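DNA polymerase III subunit beta (Pseudomonas aeruginosa, PDB 4TSZ) encircles DNA as a ring-shaped sliding processivity factor that tethers DNA polymerases and other proteins to the template. Local coordinates at residues Leu287-Lys293 with Glu306-Tyr312; Tyr280-Gln286 with Glu318-Ser324; Val37-Gln41 with Ala63-Gly67. All coordinates share one frame; numbering follows the deposited sequence.

Interaction 1: Leu287-Lys293 with Glu306-Tyr312; sequences LSNGLLK and EEVQVEY
Leu292 and Val308 face each other as a hydrogen-bonded pair in the antiparallel hairpin of strands 291-297 and 303-309, at the edge, within this chain, of a four-stranded sheet. Leu292 N reaches Val308 O at 2.8 Å, and the return bond from Val308 N to Leu292 O has the same length. The non-hydrogen-bonded pairs Leu291-Gln309 and Lys293-Glu307 flank it. Leading into strand 291-297, a type II turn from Ser288 to Leu291 reverses the chain. Gly290, at the third position of this turn, where a positive phi (62°) is expected, donates its N to Tyr312 O (2.8 Å) while its O receives Val310 N at 3.1 Å, from well above the carbonyl plane.

The side chains separate by face. Lys293 and Glu307 run side by side in extended form, Lys293 CE lying 3.3 Å from Glu307 OE2, but Lys293 NZ stays beyond salt-bridge range at 4.2 Å from that oxygen. Glu307 instead makes its salt bridge to Arg104 of the second subunit, and Glu306 pairs with a strand of the same neighbour, so the sheet continues across the dimer interface. On the buried face Leu292 and Val308 pack on Leu265 of helix 262-273, and Leu292 CB meets Val310 CG1.

Tyr312 reaches inward toward Leu287, its CG anti to the backbone N (chi1 179°), and its OH is bonded to Gly315 O. Ser288 O approaches the ring edge, 3.4 Å from Tyr312 CD2, while Leu287 CD2 sits over the ring centre in a CH-pi contact, 3.7 Å from the centroid and 10° off the normal.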
# COMPACT_ATOMS: atom_id res chain seq x y z
N LEU E 287 -16.22 35.01 -3.42
CA LEU E 287 -16.66 35.36 -2.08
C LEU E 287 -17.61 36.54 -2.11
O LEU E 287 -17.37 37.51 -2.82
CB LEU E 287 -15.43 35.66 -1.20
CG LEU E 287 -15.68 36.04 0.27
CD1 LEU E 287 -16.18 34.84 1.09
CD2 LEU E 287 -14.43 36.65 0.88
N SER E 288 -18.71 36.44 -1.36
CA SER E 288 -19.75 37.45 -1.18
C SER E 288 -20.39 37.21 0.19
O SER E 288 -20.05 36.22 0.84
CB SER E 288 -20.79 37.39 -2.30
OG SER E 288 -21.51 36.17 -2.30
N ASN E 289 -21.29 38.12 0.65
CA ASN E 289 -21.96 38.03 1.94
C ASN E 289 -22.56 36.64 2.22
O ASN E 289 -23.43 36.17 1.48
CB ASN E 289 -23.01 39.14 2.12
CG ASN E 289 -22.45 40.54 2.15
OD1 ASN E 289 -21.37 40.81 2.69
ND2 ASN E 289 -23.20 41.48 1.58
N GLY E 290 -22.02 35.99 3.25
CA GLY E 290 -22.40 34.66 3.72
C GLY E 290 -22.21 33.51 2.74
O GLY E 290 -22.69 32.41 3.00
N LEU E 291 -21.49 33.74 1.63
CA LEU E 291 -21.35 32.73 0.59
C LEU E 291 -19.99 32.62 -0.08
O LEU E 291 -19.38 33.62 -0.44
CB LEU E 291 -22.47 32.97 -0.47
CG LEU E 291 -22.61 32.00 -1.65
CD1 LEU E 291 -23.12 30.64 -1.19
CD2 LEU E 291 -23.54 32.58 -2.70
N LEU E 292 -19.55 31.38 -0.30
CA LEU E 292 -18.35 31.07 -1.06
C LEU E 292 -18.71 30.15 -2.23
O LEU E 292 -19.11 28.99 -2.02
CB LEU E 292 -17.23 30.45 -0.19
CG LEU E 292 -15.89 30.21 -0.92
CD1 LEU E 292 -15.15 31.52 -1.18
CD2 LEU E 292 -15.01 29.25 -0.16
N LYS E 293 -18.61 30.68 -3.46
CA LYS E 293 -18.87 29.91 -4.68
C LYS E 293 -17.52 29.36 -5.16
O LYS E 293 -16.55 30.11 -5.24
CB LYS E 293 -19.50 30.78 -5.78
CG LYS E 293 -20.92 31.27 -5.49
CD LYS E 293 -21.45 32.07 -6.67
CE LYS E 293 -22.75 32.78 -6.39
NZ LYS E 293 -23.23 33.53 -7.58
N GLU E 306 -19.81 24.51 -6.82
CA GLU E 306 -20.36 24.33 -5.48
C GLU E 306 -20.48 25.66 -4.74
O GLU E 306 -19.69 26.57 -4.97
CB GLU E 306 -19.57 23.30 -4.66
CG GLU E 306 -20.50 22.56 -3.71
CD GLU E 306 -19.93 21.37 -2.97
OE1 GLU E 306 -20.22 21.23 -1.76
OE2 GLU E 306 -19.23 20.55 -3.61
N GLU E 307 -21.48 25.75 -3.87
CA GLU E 307 -21.74 26.92 -3.05
C GLU E 307 -21.66 26.49 -1.60
O GLU E 307 -22.30 25.50 -1.21
CB GLU E 307 -23.11 27.53 -3.37
CG GLU E 307 -23.21 28.15 -4.75
CD GLU E 307 -24.50 28.92 -5.01
OE1 GLU E 307 -25.58 28.45 -4.58
OE2 GLU E 307 -24.42 29.98 -5.66
N VAL E 308 -20.83 27.18 -0.80
CA VAL E 308 -20.63 26.90 0.62
C VAL E 308 -21.01 28.13 1.44
O VAL E 308 -20.53 29.24 1.16
CB VAL E 308 -19.19 26.42 0.94
CG1 VAL E 308 -19.04 26.06 2.42
CG2 VAL E 308 -18.78 25.24 0.06
N GLN E 309 -21.86 27.93 2.46
CA GLN E 309 -22.25 29.01 3.37
C GLN E 309 -21.08 29.27 4.31
O GLN E 309 -20.49 28.34 4.85
CB GLN E 309 -23.52 28.65 4.16
CG GLN E 309 -24.80 28.92 3.40
CD GLN E 309 -26.01 28.64 4.25
OE1 GLN E 309 -26.58 27.54 4.21
NE2 GLN E 309 -26.42 29.61 5.05
N VAL E 310 -20.69 30.55 4.44
CA VAL E 310 -19.58 30.98 5.29
C VAL E 310 -20.00 32.19 6.12
O VAL E 310 -20.97 32.86 5.76
CB VAL E 310 -18.28 31.29 4.47
CG1 VAL E 310 -17.68 30.02 3.84
CG2 VAL E 310 -18.51 32.38 3.42
N GLU E 311 -19.28 32.50 7.22
CA GLU E 311 -19.53 33.69 8.02
C GLU E 311 -18.64 34.76 7.39
O GLU E 311 -17.41 34.74 7.55
CB GLU E 311 -19.14 33.49 9.49
CG GLU E 311 -20.17 32.73 10.32
CD GLU E 311 -19.72 32.39 11.74
OE1 GLU E 311 -19.00 33.20 12.36
OE2 GLU E 311 -20.11 31.30 12.22
N TYR E 312 -19.26 35.62 6.56
CA TYR E 312 -18.58 36.71 5.87
C TYR E 312 -19.51 37.87 5.56
O TYR E 312 -20.60 37.68 5.01
CB TYR E 312 -17.85 36.24 4.59
CG TYR E 312 -17.16 37.38 3.86
CD1 TYR E 312 -16.03 38.00 4.41
CD2 TYR E 312 -17.68 37.89 2.67
CE1 TYR E 312 -15.44 39.09 3.78
CE2 TYR E 312 -17.08 38.97 2.03
CZ TYR E 312 -15.95 39.57 2.59
OH TYR E 312 -15.36 40.64 1.97

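Interaction 2: Tyr280-Gln286 with Glu318-Ser324; sequences YRGIRLQ and EIGFNVS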
# COMPACT_ATOMS: atom_id res chain seq x y z
N TYR E 280 -2.19 21.82 -13.10
CA TYR E 280 -2.28 23.13 -12.44
C TYR E 280 -3.20 23.25 -11.23
O TYR E 280 -2.97 24.12 -10.39
CB TYR E 280 -2.39 24.26 -13.47
CG TYR E 280 -1.28 24.19 -14.50
CD1 TYR E 280 0.02 24.54 -14.16
CD2 TYR E 280 -1.51 23.66 -15.76
CE1 TYR E 280 1.07 24.41 -15.08
CE2 TYR E 280 -0.47 23.53 -16.69
CZ TYR E 280 0.81 23.92 -16.34
OH TYR E 280 1.83 23.80 -17.25
N ARG E 281 -4.20 22.34 -11.11
CA ARG E 281 -5.11 22.22 -9.95
C ARG E 281 -5.82 23.51 -9.53
O ARG E 281 -6.14 23.70 -8.36
CB ARG E 281 -4.34 21.55 -8.78
CG ARG E 281 -3.78 20.17 -9.14
CD ARG E 281 -4.84 19.08 -9.03
NE ARG E 281 -5.23 18.88 -7.63
CZ ARG E 281 -6.24 18.13 -7.20
NH1 ARG E 281 -7.03 17.52 -8.07
NH2 ARG E 281 -6.47 18.00 -5.90
N GLY E 282 -6.06 24.38 -10.50
CA GLY E 282 -6.68 25.68 -10.27
C GLY E 282 -8.17 25.62 -10.07
O GLY E 282 -8.89 24.93 -10.79
N ILE E 283 -8.63 26.36 -9.05
CA ILE E 283 -10.04 26.55 -8.73
C ILE E 283 -10.29 28.04 -8.61
O ILE E 283 -9.36 28.81 -8.32
CB ILE E 283 -10.54 25.76 -7.49
CG1 ILE E 283 -9.81 26.17 -6.19
CG2 ILE E 283 -10.53 24.24 -7.75
CD1 ILE E 283 -10.53 25.85 -4.93
N ARG E 284 -11.53 28.45 -8.86
CA ARG E 284 -11.93 29.84 -8.74
C ARG E 284 -12.87 29.98 -7.55
O ARG E 284 -13.82 29.20 -7.40
CB ARG E 284 -12.58 30.35 -10.03
CG ARG E 284 -12.92 31.85 -10.00
CD ARG E 284 -13.78 32.25 -11.17
NE ARG E 284 -15.11 31.64 -11.10
CZ ARG E 284 -16.04 31.76 -12.04
NH1 ARG E 284 -15.80 32.45 -13.15
NH2 ARG E 284 -17.23 31.17 -11.89
N LEU E 285 -12.58 30.96 -6.70
CA LEU E 285 -13.36 31.29 -5.52
C LEU E 285 -14.08 32.61 -5.76
O LEU E 285 -13.47 33.57 -6.25
CB LEU E 285 -12.40 31.41 -4.31
CG LEU E 285 -12.32 30.27 -3.28
CD1 LEU E 285 -12.37 28.89 -3.91
CD2 LEU E 285 -11.09 30.42 -2.40
N GLN E 286 -15.38 32.66 -5.45
CA GLN E 286 -16.17 33.88 -5.53
C GLN E 286 -16.81 34.08 -4.19
O GLN E 286 -17.73 33.36 -3.81
CB GLN E 286 -17.19 33.85 -6.67
CG GLN E 286 -16.56 34.02 -8.05
CD GLN E 286 -17.54 33.85 -9.19
OE1 GLN E 286 -17.34 34.38 -10.28
NE2 GLN E 286 -18.60 33.07 -8.99
N GLU E 318 -13.10 37.75 -6.11
CA GLU E 318 -12.90 36.65 -7.05
C GLU E 318 -11.40 36.35 -6.98
O GLU E 318 -10.59 37.24 -7.23
CB GLU E 318 -13.34 37.02 -8.48
CG GLU E 318 -13.27 35.84 -9.42
CD GLU E 318 -13.70 36.11 -10.85
OE1 GLU E 318 -12.94 36.80 -11.58
OE2 GLU E 318 -14.77 35.61 -11.25
N ILE E 319 -11.03 35.12 -6.59
CA ILE E 319 -9.64 34.73 -6.41
C ILE E 319 -9.38 33.28 -6.84
O ILE E 319 -10.23 32.41 -6.64
CB ILE E 319 -9.17 35.06 -4.95
CG1 ILE E 319 -7.63 34.92 -4.76
CG2 ILE E 319 -9.99 34.32 -3.86
CD1 ILE E 319 -7.05 35.64 -3.52
N GLY E 320 -8.22 33.05 -7.46
CA GLY E 320 -7.80 31.73 -7.92
C GLY E 320 -6.80 31.09 -6.98
O GLY E 320 -5.94 31.77 -6.43
N PHE E 321 -6.93 29.78 -6.78
CA PHE E 321 -6.02 29.02 -5.90
C PHE E 321 -5.79 27.62 -6.40
O PHE E 321 -6.65 27.03 -7.05
CB PHE E 321 -6.60 28.91 -4.47
CG PHE E 321 -6.41 30.13 -3.61
CD1 PHE E 321 -5.16 30.44 -3.07
CD2 PHE E 321 -7.48 30.95 -3.30
CE1 PHE E 321 -4.99 31.57 -2.27
CE2 PHE E 321 -7.31 32.08 -2.50
CZ PHE E 321 -6.06 32.39 -2.00
N ASN E 322 -4.62 27.07 -6.02
CA ASN E 322 -4.31 25.67 -6.28
C ASN E 322 -5.09 24.94 -5.16
O ASN E 322 -4.86 25.21 -3.97
CB ASN E 322 -2.79 25.42 -6.21
CG ASN E 322 -2.37 23.96 -6.28
OD1 ASN E 322 -2.95 23.08 -5.65
ND2 ASN E 322 -1.31 23.67 -6.99
N VAL E 323 -6.07 24.10 -5.56
CA VAL E 323 -6.96 23.36 -4.65
C VAL E 323 -6.21 22.39 -3.72
O VAL E 323 -6.61 22.25 -2.56
CB VAL E 323 -8.20 22.73 -5.36
CG1 VAL E 323 -7.81 21.62 -6.32
CG2 VAL E 323 -9.26 22.27 -4.36
N SER E 324 -5.13 21.76 -4.22
CA SER E 324 -4.29 20.86 -3.43
C SER E 324 -3.65 21.62 -2.28
O SER E 324 -3.61 21.10 -1.17
CB SER E 324 -3.24 20.18 -4.31
OG SER E 324 -3.86 19.38 -5.30
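Five residue pairs, from Gly282-Asn322 to Gln286-Glu318, join antiparallel strands 282-286 and 318-322, whose axes approach to 4.7 Å at 152°, with reciprocal backbone bonds at Ile283-Phe321 and Leu285-Ile319. A further bond, Val323 N to Arg281 O (2.8 Å), carries the pairing into the first turn of helix 323-330, where Asn322 is the N-cap and its OD1 accepts Tyr325 N.

Arg281 bends at chi2 (-81°) and chi3, folding its guanidinium back over the helix start. It grips Ser324 OG side-on, with NE at 2.7 Å and NH2 at 3.0 Å from that oxygen, both nearly in the guanidinium plane. Val323 CG1 lies over one face of the same group, toward its rim.

On the buried face Ile283 CG2 packs against Val323 CB at 3.7 Å, and Leu285 CD2 meets Phe321 CD2 at 3.8 Å, the two side chains crossing near a right angle. Phe269 of helix 262-273 touches both Ile283 and Leu285. On the opposite face of the sheet, Arg284 and Glu318 form a long salt bridge: Glu318 OE2 stands 3.8 Å from Arg284 NH1 and well out of the guanidinium plane.

The chemistry is therefore unequal at the two ends: directed N-H bonds fix Arg281 to Ser324, whereas no N-H of Arg284 points at the Glu318 oxygen, and the attraction between these charged groups is probably mainly electrostatic.

Interaction 3: Val37-Gln41 with Ala63-Gly67; sequences VVEGQ and AAEPG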
# COMPACT_ATOMS: atom_id res chain seq x y z
N VAL E 37 27.72 -2.73 18.65
CA VAL E 37 28.81 -2.46 19.60
C VAL E 37 28.40 -3.00 20.97
O VAL E 37 27.39 -2.57 21.53
CB VAL E 37 29.23 -0.96 19.67
CG1 VAL E 37 30.30 -0.74 20.75
CG2 VAL E 37 29.73 -0.44 18.33
N VAL E 38 29.21 -3.93 21.51
CA VAL E 38 29.02 -4.46 22.86
C VAL E 38 30.13 -3.84 23.74
O VAL E 38 31.31 -4.06 23.48
CB VAL E 38 28.98 -6.02 22.95
CG1 VAL E 38 28.97 -6.50 24.40
CG2 VAL E 38 27.77 -6.57 22.20
N GLU E 39 29.73 -3.02 24.71
CA GLU E 39 30.63 -2.38 25.67
C GLU E 39 30.01 -2.66 27.04
O GLU E 39 28.91 -2.18 27.33
CB GLU E 39 30.78 -0.88 25.38
CG GLU E 39 31.83 -0.19 26.25
CD GLU E 39 32.12 1.25 25.90
OE1 GLU E 39 32.49 1.52 24.74
OE2 GLU E 39 32.02 2.12 26.80
N GLY E 40 30.68 -3.51 27.81
CA GLY E 40 30.19 -3.97 29.10
C GLY E 40 28.90 -4.74 28.90
O GLY E 40 28.83 -5.62 28.04
N GLN E 41 27.85 -4.36 29.66
CA GLN E 41 26.53 -4.99 29.55
C GLN E 41 25.55 -4.17 28.68
O GLN E 41 24.34 -4.24 28.88
CB GLN E 41 25.97 -5.33 30.94
CG GLN E 41 26.74 -6.43 31.68
CD GLN E 41 26.81 -7.73 30.91
OE1 GLN E 41 25.79 -8.32 30.54
NE2 GLN E 41 28.02 -8.20 30.66
N ALA E 63 26.06 -12.64 30.76
CA ALA E 63 27.45 -12.26 30.47
C ALA E 63 27.70 -12.09 28.97
O ALA E 63 27.35 -12.96 28.17
CB ALA E 63 28.42 -13.27 31.06
N ALA E 64 28.24 -10.92 28.59
CA ALA E 64 28.54 -10.56 27.21
C ALA E 64 30.01 -10.24 27.03
O ALA E 64 30.63 -9.63 27.90
CB ALA E 64 27.69 -9.36 26.80
N GLU E 65 30.56 -10.62 25.87
CA GLU E 65 31.95 -10.34 25.53
C GLU E 65 32.00 -9.14 24.59
O GLU E 65 31.20 -9.07 23.64
CB GLU E 65 32.69 -11.57 24.97
CG GLU E 65 32.90 -12.66 26.01
CD GLU E 65 31.70 -13.56 26.23
OE1 GLU E 65 31.40 -14.38 25.33
OE2 GLU E 65 31.03 -13.43 27.29
N PRO E 66 32.88 -8.15 24.88
CA PRO E 66 32.90 -6.92 24.06
C PRO E 66 33.41 -7.08 22.64
O PRO E 66 34.09 -8.05 22.29
CB PRO E 66 33.77 -5.97 24.89
CG PRO E 66 34.69 -6.86 25.63
CD PRO E 66 33.87 -8.07 25.98
N GLY E 67 33.07 -6.08 21.83
CA GLY E 67 33.46 -6.02 20.44
C GLY E 67 32.54 -5.17 19.59
O GLY E 67 31.52 -4.64 20.06
O HOH W 1 31.14 -6.92 27.68
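Val38 and Gly67 exchange two backbone bonds, Val38 N to Gly67 O at 2.8 Å and Gly67 N to Val38 O at 3.1 Å. They form an antiparallel hydrogen-bonded pair that starts the pairing of strand 33-39 with strand 67-72, the outermost strand within this chain of an eight-stranded sheet. The second bond comes in on a lone pair of Val38 O, in the carbonyl plane. Gly67 has the unusual backbone angles 156°/176°, at which a CB would be jammed against the carbonyl O of Pro66, so the absence of a side chain suits this position.

Past this pair the chains separate and a water takes over. It donates to Gly40 O at 2.7 Å and to Ala64 O at 2.8 Å, linking the turn that leads into strand 42-48 to the loop that precedes strand 67-72. Gly40, with positive phi, turns the chain there.

Packing centres on Val38. With CG1 swung opposite the backbone N (chi1 172°), it turns that methyl to the loop, 3.9 Å from Ala64 CB and 3.5 Å from Glu65 O. Pro66 CB rests against the carbonyl of Val38, 3.4 Å from its O. Phe4 of strand 3-7 touches both Val38 and Ala64, closing this small apolar group from the neighbouring sheet, and Glu65 OE1 is bonded to His3 ND1.

Main-chain atoms thus supply both direct bonds and the two anchors of the water bridge. Apolar side-chain packing is small, Val38 against Ala64, with Pro66 CB and Val38 CG1 each also meeting a main-chain oxygen, at an otherwise largely exposed end of the N-terminal domain.

Overall arrangement
Interactions 1 and 2 belong to one four-stranded sheet of the C-terminal domain and share strand 282-288; their centres lie 15 Å apart. Along the chain, interaction 1 is nested inside the loop that interaction 2 closes. They touch directly: Gln286 N and Lys293 O, 2.8 Å apart, probably form a hydrogen bond, and Leu292 CD1 packs on Leu285 CG at 3.7 Å. Interaction 1 faces the second subunit, whereas interaction 2 has Asn322 beside the bound peptide. Interaction 3, in the N-terminal domain, lies across the chain's centre, its own centre 68 Å from that of interaction 1 and 61 Å from that of interaction 2.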